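Local coordinates for thiamine phosphate pyrophosphorylase (Bacteroides thetaiotaomicron VPI-5482, PDB 3CEU), which probably catalyses the formation of thiamine phosphate, a step of thiamine diphosphate biosynthesis, on a TIM-barrel fold, at residues M1-T7 with F166-L172; H90-H96 with Y108-S114; V101-H106 with K141-V147; L134-Q138 with K162-F166. The contacts are given in a common frame with arbitrary orientation. Numbering follows the deposited sequence.

Interaction 1 of 4, residues M1-T7 with F166-L172; sequences MKLIVVT and FGGAVVL
Strands 2-6 and 168-171 run parallel, their axes approaching to 4.6 Å and crossing at -20°. K2 pairs with G168, L3 with A169, I4 with V170 and V5 with V171. Backbone hydrogen bonds run from A169 N to K2 O (2.9 Å), I4 N to A169 O (2.7 Å), V171 N to I4 O (2.8 Å) and V6 N to V171 O (2.9 Å). On one face, I4 (m, t) sets CB 3.9 Å from V170 CG2, and V6 (t) sets CG2 3.4 Å from V170 CG1. The other face carries L3 (t, p), V5 (t), A169 and V171 (m). There L3 CD1 lies 4.2 Å from V171 CG1. Selenomethionine M1 (p, t, t) points toward the other segment, and its CE meets A169 CB at 3.5 Å. L172 (t, t) brings CD1 within 3.5 Å of V6 CG1. First and last strands thus close the eight-stranded TIM barrel. Strand 29-32 flanks 2-6, strand 147-150 flanks 168-171, and helix 158-163 packs on M1 and A169.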
loop_
_atom_site.group_PDB
_atom_site.type_symbol
_atom_site.label_atom_id
_atom_site.label_comp_id
_atom_site.label_asym_id
_atom_site.label_seq_id
_atom_site.Cartn_x
_atom_site.Cartn_y
_atom_site.Cartn_z
HETATM N N MSE A 1 -5.483 10.245 7.377
HETATM C CA MSE A 1 -4.627 9.025 7.417
HETATM C C MSE A 1 -3.955 8.765 6.076
HETATM O O MSE A 1 -4.439 9.200 5.034
HETATM C CB MSE A 1 -5.463 7.804 7.809
HETATM C CG MSE A 1 -6.640 7.525 6.893
HETATM SE SE MSE A 1 -7.453 5.794 7.248
HETATM C CE MSE A 1 -8.486 5.609 5.620
ATOM N N LYS A 2 -2.839 8.049 6.103
ATOM C CA LYS A 2 -2.123 7.744 4.872
ATOM C C LYS A 2 -2.954 6.870 3.936
ATOM O O LYS A 2 -3.792 6.078 4.374
ATOM C CB LYS A 2 -0.796 7.049 5.191
ATOM C CG LYS A 2 0.240 7.955 5.850
ATOM C CD LYS A 2 1.531 7.199 6.145
ATOM C CE LYS A 2 2.611 8.131 6.672
ATOM N NZ LYS A 2 2.106 8.934 7.822
ATOM N N LEU A 3 -2.726 7.046 2.642
ATOM C CA LEU A 3 -3.413 6.277 1.615
ATOM C C LEU A 3 -2.347 5.560 0.786
ATOM O O LEU A 3 -1.671 6.169 -0.043
ATOM C CB LEU A 3 -4.249 7.200 0.719
ATOM C CG LEU A 3 -5.054 6.496 -0.379
ATOM C CD1 LEU A 3 -5.926 5.417 0.256
ATOM C CD2 LEU A 3 -5.902 7.499 -1.144
ATOM N N ILE A 4 -2.201 4.261 1.027
ATOM C CA ILE A 4 -1.209 3.445 0.337
ATOM C C ILE A 4 -1.826 2.699 -0.835
ATOM O O ILE A 4 -2.924 2.140 -0.726
ATOM C CB ILE A 4 -0.584 2.412 1.300
ATOM C CG1 ILE A 4 -0.001 3.131 2.524
ATOM C CG2 ILE A 4 0.495 1.617 0.590
ATOM C CD1 ILE A 4 0.325 2.210 3.684
ATOM N N VAL A 5 -1.109 2.700 -1.957
ATOM C CA VAL A 5 -1.553 2.021 -3.176
ATOM C C VAL A 5 -0.619 0.863 -3.524
ATOM O O VAL A 5 0.599 1.027 -3.523
ATOM C CB VAL A 5 -1.565 2.983 -4.405
ATOM C CG1 VAL A 5 -1.827 2.185 -5.685
ATOM C CG2 VAL A 5 -2.633 4.062 -4.230
ATOM N N VAL A 6 -1.183 -0.308 -3.809
ATOM C CA VAL A 6 -0.358 -1.440 -4.209
ATOM C C VAL A 6 -0.492 -1.559 -5.728
ATOM O O VAL A 6 -1.592 -1.398 -6.273
ATOM C CB VAL A 6 -0.818 -2.783 -3.574
ATOM C CG1 VAL A 6 0.143 -3.893 -3.984
ATOM C CG2 VAL A 6 -0.877 -2.678 -2.062
ATOM N N THR A 7 0.628 -1.809 -6.407
ATOM C CA THR A 7 0.628 -1.968 -7.861
ATOM C C THR A 7 -0.161 -3.219 -8.210
ATOM O O THR A 7 -0.669 -3.916 -7.336
ATOM C CB THR A 7 2.037 -2.218 -8.444
ATOM O OG1 THR A 7 2.528 -3.467 -7.942
ATOM C CG2 THR A 7 3.001 -1.104 -8.088
ATOM N N PHE A 166 -7.127 3.494 12.249
ATOM C CA PHE A 166 -6.071 3.010 11.361
ATOM C C PHE A 166 -5.158 4.149 10.917
ATOM O O PHE A 166 -5.622 5.240 10.582
ATOM C CB PHE A 166 -6.678 2.333 10.121
ATOM C CG PHE A 166 -7.129 0.912 10.356
ATOM C CD1 PHE A 166 -6.199 -0.090 10.633
ATOM C CD2 PHE A 166 -8.482 0.577 10.323
ATOM C CE1 PHE A 166 -6.605 -1.400 10.878
ATOM C CE2 PHE A 166 -8.895 -0.732 10.567
ATOM C CZ PHE A 166 -7.947 -1.724 10.846
ATOM N N GLY A 167 -3.855 3.897 10.915
ATOM C CA GLY A 167 -2.915 4.921 10.489
ATOM C C GLY A 167 -2.855 5.032 8.974
ATOM O O GLY A 167 -2.070 5.809 8.432
ATOM N N GLY A 168 -3.682 4.250 8.282
ATOM C CA GLY A 168 -3.687 4.303 6.834
ATOM C C GLY A 168 -4.573 3.263 6.178
ATOM O O GLY A 168 -5.055 2.328 6.816
ATOM N N ALA A 169 -4.801 3.429 4.885
ATOM C CA ALA A 169 -5.626 2.481 4.157
ATOM C C ALA A 169 -4.859 2.062 2.921
ATOM O O ALA A 169 -4.193 2.881 2.286
ATOM C CB ALA A 169 -6.966 3.118 3.779
ATOM N N VAL A 170 -4.943 0.780 2.598
ATOM C CA VAL A 170 -4.241 0.239 1.446
ATOM C C VAL A 170 -5.233 -0.191 0.390
ATOM O O VAL A 170 -6.194 -0.886 0.683
ATOM C CB VAL A 170 -3.376 -0.962 1.856
ATOM C CG1 VAL A 170 -2.574 -1.463 0.663
ATOM C CG2 VAL A 170 -2.455 -0.542 3.001
ATOM N N VAL A 171 -4.996 0.218 -0.846
ATOM C CA VAL A 171 -5.910 -0.117 -1.921
ATOM C C VAL A 171 -5.188 -0.693 -3.138
ATOM O O VAL A 171 -4.010 -0.420 -3.374
ATOM C CB VAL A 171 -6.701 1.139 -2.352
ATOM C CG1 VAL A 171 -7.430 1.726 -1.163
ATOM C CG2 VAL A 171 -5.748 2.170 -2.941
ATOM N N LEU A 172 -5.898 -1.498 -3.912
ATOM C CA LEU A 172 -5.307 -2.071 -5.110
ATOM C C LEU A 172 -6.368 -2.143 -6.206
ATOM O O LEU A 172 -6.348 -1.350 -7.146
ATOM C CB LEU A 172 -4.727 -3.464 -4.812
ATOM C CG LEU A 172 -3.601 -3.950 -5.746
ATOM C CD1 LEU A 172 -2.886 -5.170 -5.146
ATOM C CD2 LEU A 172 -4.186 -4.293 -7.104
#

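Interaction 2 of 4, residues H90-H96 with Y108-S114; sequences HVSCSCH and YDYVFMS
The shortest polar contact is V91 N to the D109 carboxylate, 2.8 Å to OD2. D109 N returns a bond to V91 O at 3.1 Å. Backbone and side chain of D109 thus hold the start of strand 90-95. Further on, the two strands pair in parallel, with axes 4.4 Å apart and a crossing angle of -26°. S94 pairs with F112 and C95 with M113. F112 N bonds to C93 O (2.9 Å), C95 N to F112 O (2.9 Å) and S114 N to C95 O (3.2 Å).

Near the start of the pair the packing is aromatic. H90 (chi1 t) turns its ring edge to the face of Y110 (chi1 p), an offset edge-to-face pair with centroids 4.6 Å apart and planes at 62°. D109 CB makes a CH-pi contact over the H90 ring, 3.5 Å from its centroid. C93 (p) puts SG over the face of Y108 (chi1 m), 3.5 Å from the ring centroid, a Cys sulfur-aromatic contact. V111 (m) packs CG1 4.0 Å from C93 SG. C95 (m) brings its SG equally near V111 CB, at 4.0 Å.

S92, S94, Y110 and F112 share one face. H75 bonds to both serines, and H31 bonds to Y110 OH. Helix 98-102 packs against C95, V111 and M113 on the other. The two strands belong to a beta-alpha-beta unit, strand 90-95, helix 98-102, strand 110-113, of the TIM barrel.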
loop_
_atom_site.group_PDB
_atom_site.type_symbol
_atom_site.label_atom_id
_atom_site.label_comp_id
_atom_site.label_asym_id
_atom_site.label_seq_id
_atom_site.Cartn_x
_atom_site.Cartn_y
_atom_site.Cartn_z
ATOM N N HIS A 90 13.530 0.660 6.052
ATOM C CA HIS A 90 12.119 0.459 6.338
ATOM C C HIS A 90 11.683 -0.970 6.018
ATOM O O HIS A 90 11.844 -1.450 4.896
ATOM C CB HIS A 90 11.291 1.465 5.531
ATOM C CG HIS A 90 9.836 1.478 5.882
ATOM N ND1 HIS A 90 8.964 0.484 5.492
ATOM C CD2 HIS A 90 9.105 2.356 6.610
ATOM C CE1 HIS A 90 7.759 0.748 5.965
ATOM N NE2 HIS A 90 7.817 1.877 6.647
ATOM N N VAL A 91 11.146 -1.654 7.013
ATOM C CA VAL A 91 10.682 -3.009 6.803
ATOM C C VAL A 91 9.233 -3.040 7.245
ATOM O O VAL A 91 8.854 -2.316 8.164
ATOM C CB VAL A 91 11.502 -4.017 7.633
ATOM C CG1 VAL A 91 11.351 -3.707 9.109
ATOM C CG2 VAL A 91 11.052 -5.436 7.327
ATOM N N SER A 92 8.427 -3.863 6.582
ATOM C CA SER A 92 7.008 -3.985 6.907
ATOM C C SER A 92 6.516 -5.364 6.512
ATOM O O SER A 92 7.160 -6.047 5.717
ATOM C CB SER A 92 6.200 -2.938 6.144
ATOM O OG SER A 92 6.251 -3.200 4.754
ATOM N N CYS A 93 5.363 -5.758 7.055
ATOM C CA CYS A 93 4.763 -7.067 6.758
ATOM C C CYS A 93 3.255 -7.047 6.976
ATOM O O CYS A 93 2.699 -6.076 7.477
ATOM C CB CYS A 93 5.354 -8.146 7.664
ATOM S SG CYS A 93 4.732 -8.075 9.351
ATOM N N SER A 94 2.605 -8.145 6.618
ATOM C CA SER A 94 1.167 -8.268 6.767
ATOM C C SER A 94 0.774 -9.156 7.941
ATOM O O SER A 94 1.445 -10.149 8.248
ATOM C CB SER A 94 0.554 -8.839 5.485
ATOM O OG SER A 94 0.776 -7.986 4.381
ATOM N N CYS A 95 -0.315 -8.791 8.602
ATOM C CA CYS A 95 -0.814 -9.583 9.714
ATOM C C CYS A 95 -2.271 -9.885 9.371
ATOM O O CYS A 95 -2.901 -9.128 8.629
ATOM C CB CYS A 95 -0.694 -8.806 11.027
ATOM S SG CYS A 95 1.020 -8.386 11.511
ATOM N N HIS A 96 -2.796 -10.990 9.897
ATOM C CA HIS A 96 -4.166 -11.396 9.602
ATOM C C HIS A 96 -5.019 -11.743 10.816
ATOM O O HIS A 96 -5.855 -12.637 10.754
ATOM C CB HIS A 96 -4.162 -12.589 8.641
ATOM C CG HIS A 96 -3.135 -12.482 7.559
ATOM N ND1 HIS A 96 -1.847 -12.946 7.710
ATOM C CD2 HIS A 96 -3.192 -11.919 6.328
ATOM C CE1 HIS A 96 -1.153 -12.675 6.622
ATOM N NE2 HIS A 96 -1.943 -12.051 5.766
ATOM N N TYR A 108 8.117 -3.762 13.354
ATOM C CA TYR A 108 8.109 -3.254 11.993
ATOM C C TYR A 108 7.799 -1.771 12.026
ATOM O O TYR A 108 7.307 -1.258 13.030
ATOM C CB TYR A 108 7.047 -3.981 11.168
ATOM C CG TYR A 108 7.348 -5.451 10.962
ATOM C CD1 TYR A 108 8.210 -5.872 9.948
ATOM C CD2 TYR A 108 6.813 -6.414 11.814
ATOM C CE1 TYR A 108 8.533 -7.217 9.792
ATOM C CE2 TYR A 108 7.134 -7.760 11.668
ATOM C CZ TYR A 108 7.995 -8.152 10.654
ATOM O OH TYR A 108 8.315 -9.475 10.506
ATOM N N ASP A 109 8.095 -1.083 10.932
ATOM C CA ASP A 109 7.809 0.340 10.845
ATOM C C ASP A 109 6.302 0.507 10.814
ATOM O O ASP A 109 5.760 1.500 11.305
ATOM C CB ASP A 109 8.467 0.909 9.601
ATOM C CG ASP A 109 9.968 0.941 9.728
ATOM O OD1 ASP A 109 10.476 1.804 10.474
ATOM O OD2 ASP A 109 10.643 0.092 9.115
ATOM N N TYR A 110 5.640 -0.488 10.229
ATOM C CA TYR A 110 4.187 -0.562 10.159
ATOM C C TYR A 110 3.817 -1.885 9.559
ATOM O O TYR A 110 4.629 -2.511 8.888
ATOM C CB TYR A 110 3.555 0.577 9.344
ATOM C CG TYR A 110 3.888 0.692 7.864
ATOM C CD1 TYR A 110 3.572 -0.319 6.953
ATOM C CD2 TYR A 110 4.420 1.875 7.360
ATOM C CE1 TYR A 110 3.776 -0.140 5.574
ATOM C CE2 TYR A 110 4.620 2.057 5.997
ATOM C CZ TYR A 110 4.299 1.054 5.109
ATOM O OH TYR A 110 4.505 1.277 3.761
ATOM N N VAL A 111 2.597 -2.329 9.824
ATOM C CA VAL A 111 2.131 -3.591 9.286
ATOM C C VAL A 111 0.768 -3.408 8.643
ATOM O O VAL A 111 0.048 -2.450 8.941
ATOM C CB VAL A 111 1.994 -4.669 10.390
ATOM C CG1 VAL A 111 3.303 -4.813 11.158
ATOM C CG2 VAL A 111 0.857 -4.315 11.326
ATOM N N PHE A 112 0.429 -4.334 7.755
ATOM C CA PHE A 112 -0.864 -4.341 7.080
ATOM C C PHE A 112 -1.775 -5.212 7.932
ATOM O O PHE A 112 -1.300 -6.068 8.675
ATOM C CB PHE A 112 -0.746 -4.983 5.687
ATOM C CG PHE A 112 -0.191 -4.071 4.630
ATOM C CD1 PHE A 112 0.306 -2.816 4.966
ATOM C CD2 PHE A 112 -0.181 -4.455 3.294
ATOM C CE1 PHE A 112 0.804 -1.961 3.994
ATOM C CE2 PHE A 112 0.316 -3.603 2.316
ATOM C CZ PHE A 112 0.808 -2.349 2.673
HETATM N N MSE A 113 -3.079 -4.996 7.843
HETATM C CA MSE A 113 -4.011 -5.831 8.580
HETATM C C MSE A 113 -5.123 -6.191 7.607
HETATM O O MSE A 113 -5.749 -5.306 7.011
HETATM C CB MSE A 113 -4.587 -5.097 9.789
HETATM C CG MSE A 113 -5.250 -6.026 10.792
HETATM SE SE MSE A 113 -6.330 -5.125 12.120
HETATM C CE MSE A 113 -7.827 -6.358 12.178
ATOM N N SER A 114 -5.366 -7.489 7.441
ATOM C CA SER A 114 -6.387 -7.961 6.510
ATOM C C SER A 114 -6.838 -9.374 6.851
ATOM O O SER A 114 -6.175 -10.069 7.624
ATOM C CB SER A 114 -5.814 -7.962 5.103
ATOM O OG SER A 114 -4.722 -8.852 5.037
#

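Interaction 3 of 4, residues V101-H106 with K141-V147; sequences VKNRKH and KIIDSKV
K141 follows helix 131-139 and leaves helical geometry with positive phi. The chain then runs without regular structure toward strand 147-150. It passes the end of helix 98-102 and the residues after it. I142 (m, t) has its CA 5.7 Å from K102 CA. Its CG2 meets V101 CG1 (4.2 Å), and its CD1 meets K102 CD (4.1 Å). D144 (p) forms a salt bridge from OD1 to K105 NZ; at 3.4 Å the hydrogen bond is weak. K105 leaves its backbone in chi1 p and points toward this segment. D144 OD2 also accepts from K146 N at 3.1 Å, which fits an Asx turn, though K146 N is less surely placed. A type I beta turn spans D144 to V147, with V147 N bonded to D144 O (2.9 Å). K146 (t, t, m, t) donates from NZ to K105 O at 3.0 Å. Its NZ also bonds to Y108 O. V147 (p) closes the contact, CG2 4.3 Å from V101 CG1. This joins loops leading into neighbouring TIM-barrel strands, 110-113 and 147-150, at their N-terminal ends.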
loop_
_atom_site.group_PDB
_atom_site.type_symbol
_atom_site.label_atom_id
_atom_site.label_comp_id
_atom_site.label_asym_id
_atom_site.label_seq_id
_atom_site.Cartn_x
_atom_site.Cartn_y
_atom_site.Cartn_z
ATOM N N VAL A 101 -1.134 -8.594 14.833
ATOM C CA VAL A 101 -0.767 -7.185 14.849
ATOM C C VAL A 101 -0.248 -6.836 16.220
ATOM O O VAL A 101 0.721 -6.088 16.358
ATOM C CB VAL A 101 -1.980 -6.274 14.596
ATOM C CG1 VAL A 101 -1.539 -4.828 14.626
ATOM C CG2 VAL A 101 -2.643 -6.618 13.269
ATOM N N LYS A 102 -0.919 -7.374 17.237
ATOM C CA LYS A 102 -0.556 -7.120 18.621
ATOM C C LYS A 102 0.864 -7.564 18.928
ATOM O O LYS A 102 1.657 -6.793 19.456
ATOM C CB LYS A 102 -1.533 -7.833 19.558
ATOM C CG LYS A 102 -1.227 -7.672 21.045
ATOM C CD LYS A 102 -2.274 -8.399 21.893
ATOM C CE LYS A 102 -1.927 -8.387 23.386
ATOM N NZ LYS A 102 -2.924 -9.149 24.215
ATOM N N ASN A 103 1.197 -8.801 18.594
ATOM C CA ASN A 103 2.542 -9.281 18.894
ATOM C C ASN A 103 3.501 -9.180 17.715
ATOM O O ASN A 103 4.296 -10.086 17.490
ATOM C CB ASN A 103 2.487 -10.734 19.362
ATOM C CG ASN A 103 1.292 -11.013 20.238
ATOM O OD1 ASN A 103 1.016 -10.272 21.186
ATOM N ND2 ASN A 103 0.574 -12.092 19.933
ATOM N N ARG A 104 3.443 -8.090 16.958
ATOM C CA ARG A 104 4.343 -7.972 15.821
ATOM C C ARG A 104 4.557 -6.550 15.319
ATOM O O ARG A 104 5.639 -6.213 14.853
ATOM C CB ARG A 104 3.844 -8.861 14.673
ATOM C CG ARG A 104 4.844 -9.928 14.249
ATOM C CD ARG A 104 4.274 -11.348 14.336
ATOM N NE ARG A 104 3.488 -11.705 13.164
ATOM C CZ ARG A 104 2.969 -12.914 12.942
ATOM N NH1 ARG A 104 3.147 -13.897 13.816
ATOM N NH2 ARG A 104 2.278 -13.150 11.831
ATOM N N LYS A 105 3.525 -5.721 15.422
ATOM C CA LYS A 105 3.603 -4.349 14.953
ATOM C C LYS A 105 4.822 -3.580 15.444
ATOM O O LYS A 105 5.397 -2.804 14.686
ATOM C CB LYS A 105 2.329 -3.589 15.331
ATOM C CG LYS A 105 2.034 -3.544 16.824
ATOM C CD LYS A 105 0.626 -3.010 17.107
ATOM C CE LYS A 105 0.539 -1.509 16.920
ATOM N NZ LYS A 105 1.403 -0.794 17.893
ATOM N N HIS A 106 5.242 -3.797 16.687
ATOM C CA HIS A 106 6.394 -3.060 17.207
ATOM C C HIS A 106 7.730 -3.517 16.650
ATOM O O HIS A 106 8.770 -2.933 16.948
ATOM C CB HIS A 106 6.413 -3.120 18.734
ATOM C CG HIS A 106 5.311 -2.335 19.370
ATOM N ND1 HIS A 106 4.988 -2.444 20.709
ATOM C CD2 HIS A 106 4.445 -1.433 18.851
ATOM C CE1 HIS A 106 3.973 -1.646 20.981
ATOM N NE2 HIS A 106 3.624 -1.019 19.870
ATOM N N LYS A 141 -5.490 0.290 21.849
ATOM C CA LYS A 141 -4.323 0.891 21.214
ATOM C C LYS A 141 -3.575 -0.090 20.304
ATOM O O LYS A 141 -2.506 0.234 19.782
ATOM C CB LYS A 141 -3.367 1.440 22.280
ATOM C CG LYS A 141 -3.993 2.454 23.240
ATOM C CD LYS A 141 -4.467 3.714 22.519
ATOM C CE LYS A 141 -5.135 4.685 23.484
ATOM N NZ LYS A 141 -5.837 5.776 22.760
ATOM N N ILE A 142 -4.136 -1.284 20.114
ATOM C CA ILE A 142 -3.517 -2.292 19.252
ATOM C C ILE A 142 -3.412 -1.722 17.850
ATOM O O ILE A 142 -2.383 -1.833 17.192
ATOM C CB ILE A 142 -4.350 -3.597 19.222
ATOM C CG1 ILE A 142 -4.296 -4.250 20.610
ATOM C CG2 ILE A 142 -3.828 -4.536 18.132
ATOM C CD1 ILE A 142 -5.052 -5.539 20.745
ATOM N N ILE A 143 -4.492 -1.105 17.402
ATOM C CA ILE A 143 -4.513 -0.491 16.091
ATOM C C ILE A 143 -4.202 0.990 16.242
ATOM O O ILE A 143 -4.891 1.713 16.963
ATOM C CB ILE A 143 -5.886 -0.633 15.448
ATOM C CG1 ILE A 143 -6.043 0.391 14.323
ATOM C CG2 ILE A 143 -6.951 -0.454 16.493
ATOM C CD1 ILE A 143 -7.353 0.303 13.626
ATOM N N ASP A 144 -3.160 1.444 15.563
ATOM C CA ASP A 144 -2.785 2.840 15.647
ATOM C C ASP A 144 -2.127 3.321 14.361
ATOM O O ASP A 144 -2.208 2.665 13.328
ATOM C CB ASP A 144 -1.856 3.053 16.849
ATOM C CG ASP A 144 -0.579 2.231 16.754
ATOM O OD1 ASP A 144 0.265 2.354 17.666
ATOM O OD2 ASP A 144 -0.417 1.465 15.775
ATOM N N SER A 145 -1.471 4.469 14.428
ATOM C CA SER A 145 -0.818 5.032 13.256
ATOM C C SER A 145 0.153 4.077 12.550
ATOM O O SER A 145 0.597 4.359 11.440
ATOM C CB SER A 145 -0.075 6.299 13.659
ATOM O OG SER A 145 0.686 6.061 14.835
ATOM N N LYS A 146 0.473 2.953 13.183
ATOM C CA LYS A 146 1.410 2.009 12.595
ATOM C C LYS A 146 0.744 0.827 11.883
ATOM O O LYS A 146 1.422 -0.023 11.308
ATOM C CB LYS A 146 2.381 1.498 13.674
ATOM C CG LYS A 146 3.466 0.571 13.157
ATOM C CD LYS A 146 4.262 -0.095 14.272
ATOM C CE LYS A 146 5.401 0.765 14.783
ATOM N NZ LYS A 146 6.376 -0.096 15.503
ATOM N N VAL A 147 -0.579 0.765 11.900
ATOM C CA VAL A 147 -1.249 -0.340 11.227
ATOM C C VAL A 147 -2.047 0.152 10.025
ATOM O O VAL A 147 -2.829 1.102 10.123
ATOM C CB VAL A 147 -2.181 -1.084 12.185
ATOM C CG1 VAL A 147 -3.183 -0.127 12.776
ATOM C CG2 VAL A 147 -2.880 -2.221 11.451
#

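Interaction 4 of 4, residues L134-Q138 with K162-F166; sequences LREAQ and KDFGF
L134 CD2 lies over one face of the F164 ring, 3.6 Å from the ring centroid and 11° off the ring normal. This is a CH-pi contact. It joins two outer helices of the TIM barrel, 131-139 and 158-163. The first segment is helical throughout. The second is the end region of its helix and the loop that leads to strand 168-171. G165 is the first residue to leave helical angles, in a Schellman motif. Its phi is positive at 93°, and G165 N bonds to K162 O at 3.2 Å. A side chain here would be jammed against the preceding carbonyl and tight against Q138.

F164 (chi1 -78°, chi2 118°) leaves its backbone sideways, but its ring comes nearer to helix 131-139. L134 has an off-well chi1 of -129° and chi2 near p. Its CB is 3.6 Å from F164 CE2. R135 (m, t, m) places CG at the ring edge, 3.8 Å from F164 CE2. The nearest CA pair is Q138 CA and F164 CA, 6.1 Å. On the inner side, L134 and F166 both touch M113 of strand 110-113. Q138 extends in t, t from the helix. Its NE2 donates a weak hydrogen bond to D163 O, 3.1 Å away with an angle of 121°.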
loop_
_atom_site.group_PDB
_atom_site.type_symbol
_atom_site.label_atom_id
_atom_site.label_comp_id
_atom_site.label_asym_id
_atom_site.label_seq_id
_atom_site.Cartn_x
_atom_site.Cartn_y
_atom_site.Cartn_z
ATOM N N LEU A 134 -13.196 -5.009 16.283
ATOM C CA LEU A 134 -12.295 -4.046 15.668
ATOM C C LEU A 134 -12.243 -2.797 16.549
ATOM O O LEU A 134 -11.182 -2.214 16.754
ATOM C CB LEU A 134 -12.783 -3.691 14.260
ATOM C CG LEU A 134 -11.753 -3.790 13.138
ATOM C CD1 LEU A 134 -11.227 -5.210 13.035
ATOM C CD2 LEU A 134 -12.390 -3.367 11.832
ATOM N N ARG A 135 -13.396 -2.400 17.076
ATOM C CA ARG A 135 -13.460 -1.240 17.944
ATOM C C ARG A 135 -12.794 -1.536 19.281
ATOM O O ARG A 135 -12.144 -0.674 19.868
ATOM C CB ARG A 135 -14.916 -0.798 18.144
ATOM C CG ARG A 135 -15.464 0.026 16.976
ATOM C CD ARG A 135 -16.848 0.589 17.263
ATOM N NE ARG A 135 -17.902 -0.414 17.116
ATOM C CZ ARG A 135 -18.462 -0.749 15.957
ATOM N NH1 ARG A 135 -18.074 -0.160 14.833
ATOM N NH2 ARG A 135 -19.414 -1.673 15.923
ATOM N N GLU A 136 -12.947 -2.761 19.763
ATOM C CA GLU A 136 -12.327 -3.139 21.030
ATOM C C GLU A 136 -10.810 -3.058 20.862
ATOM O O GLU A 136 -10.102 -2.598 21.753
ATOM C CB GLU A 136 -12.747 -4.561 21.409
ATOM C CG GLU A 136 -14.261 -4.745 21.490
ATOM C CD GLU A 136 -14.873 -4.118 22.729
ATOM O OE1 GLU A 136 -14.594 -2.928 23.007
ATOM O OE2 GLU A 136 -15.649 -4.815 23.423
ATOM N N ALA A 137 -10.326 -3.498 19.703
ATOM C CA ALA A 137 -8.900 -3.468 19.399
ATOM C C ALA A 137 -8.439 -2.032 19.158
ATOM O O ALA A 137 -7.246 -1.743 19.190
ATOM C CB ALA A 137 -8.606 -4.327 18.173
ATOM N N GLN A 138 -9.388 -1.135 18.913
ATOM C CA GLN A 138 -9.067 0.264 18.675
ATOM C C GLN A 138 -8.727 0.975 19.981
ATOM O O GLN A 138 -7.760 1.733 20.057
ATOM C CB GLN A 138 -10.248 0.966 17.999
ATOM C CG GLN A 138 -10.007 2.436 17.732
ATOM C CD GLN A 138 -11.222 3.119 17.138
ATOM O OE1 GLN A 138 -12.096 2.469 16.562
ATOM N NE2 GLN A 138 -11.277 4.439 17.259
ATOM N N LYS A 162 -10.807 5.008 8.842
ATOM C CA LYS A 162 -10.084 6.002 9.624
ATOM C C LYS A 162 -10.797 6.190 10.953
ATOM O O LYS A 162 -10.213 6.675 11.925
ATOM C CB LYS A 162 -9.989 7.340 8.884
ATOM C CG LYS A 162 -11.206 8.234 8.993
ATOM C CD LYS A 162 -10.786 9.698 9.148
ATOM C CE LYS A 162 -9.998 10.211 7.941
ATOM N NZ LYS A 162 -9.500 11.599 8.166
ATOM N N ASP A 163 -12.066 5.799 10.992
ATOM C CA ASP A 163 -12.854 5.901 12.214
ATOM C C ASP A 163 -12.338 4.874 13.208
ATOM O O ASP A 163 -12.413 5.078 14.419
ATOM C CB ASP A 163 -14.326 5.630 11.915
ATOM C CG ASP A 163 -15.005 6.806 11.246
ATOM O OD1 ASP A 163 -14.292 7.691 10.717
ATOM O OD2 ASP A 163 -16.254 6.842 11.236
ATOM N N PHE A 164 -11.815 3.770 12.685
ATOM C CA PHE A 164 -11.278 2.699 13.518
ATOM C C PHE A 164 -9.912 3.056 14.107
ATOM O O PHE A 164 -9.373 2.311 14.924
ATOM C CB PHE A 164 -11.162 1.411 12.702
ATOM C CG PHE A 164 -12.469 0.689 12.504
ATOM C CD1 PHE A 164 -12.990 0.503 11.231
ATOM C CD2 PHE A 164 -13.158 0.161 13.589
ATOM C CE1 PHE A 164 -14.175 -0.204 11.035
ATOM C CE2 PHE A 164 -14.349 -0.550 13.405
ATOM C CZ PHE A 164 -14.855 -0.732 12.126
ATOM N N GLY A 165 -9.349 4.184 13.681
ATOM C CA GLY A 165 -8.059 4.599 14.201
ATOM C C GLY A 165 -6.862 4.139 13.385
ATOM O O GLY A 165 -5.716 4.357 13.788
ATOM N N PHE A 166 -7.127 3.494 12.249
ATOM C CA PHE A 166 -6.071 3.010 11.361
ATOM C C PHE A 166 -5.158 4.149 10.917
ATOM O O PHE A 166 -5.622 5.240 10.582
ATOM C CB PHE A 166 -6.678 2.333 10.121
ATOM C CG PHE A 166 -7.129 0.912 10.356
ATOM C CD1 PHE A 166 -6.199 -0.090 10.633
ATOM C CD2 PHE A 166 -8.482 0.577 10.323
ATOM C CE1 PHE A 166 -6.605 -1.400 10.878
ATOM C CE2 PHE A 166 -8.895 -0.732 10.567
ATOM C CZ PHE A 166 -7.947 -1.724 10.846
#

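Interaction 1 is the most deeply buried, its centre about 5 Å from the centre of the chain. Interactions 2, 3 and 4 are partly buried; the centres of 3 and 4 lie about 16 and 19 Å from that of the chain. Interactions 1 and 2 both join neighbouring strands of one barrel sheet. Interaction 1 is mainly aliphatic, while 2 adds histidine, tyrosine, serine and cysteine. Interaction 3 joins residues at and after the end of helix 98-102 to a loop, largely by lysine-aspartate and lysine-carbonyl contacts. Interaction 4 joins helix 131-139 to the end region of helix 158-163, by F164 against L134 with Q138 beside it. K146 links 3 to 2 through Y108. F166 belongs to both 1 and 4, and I143 of 3 packs against it.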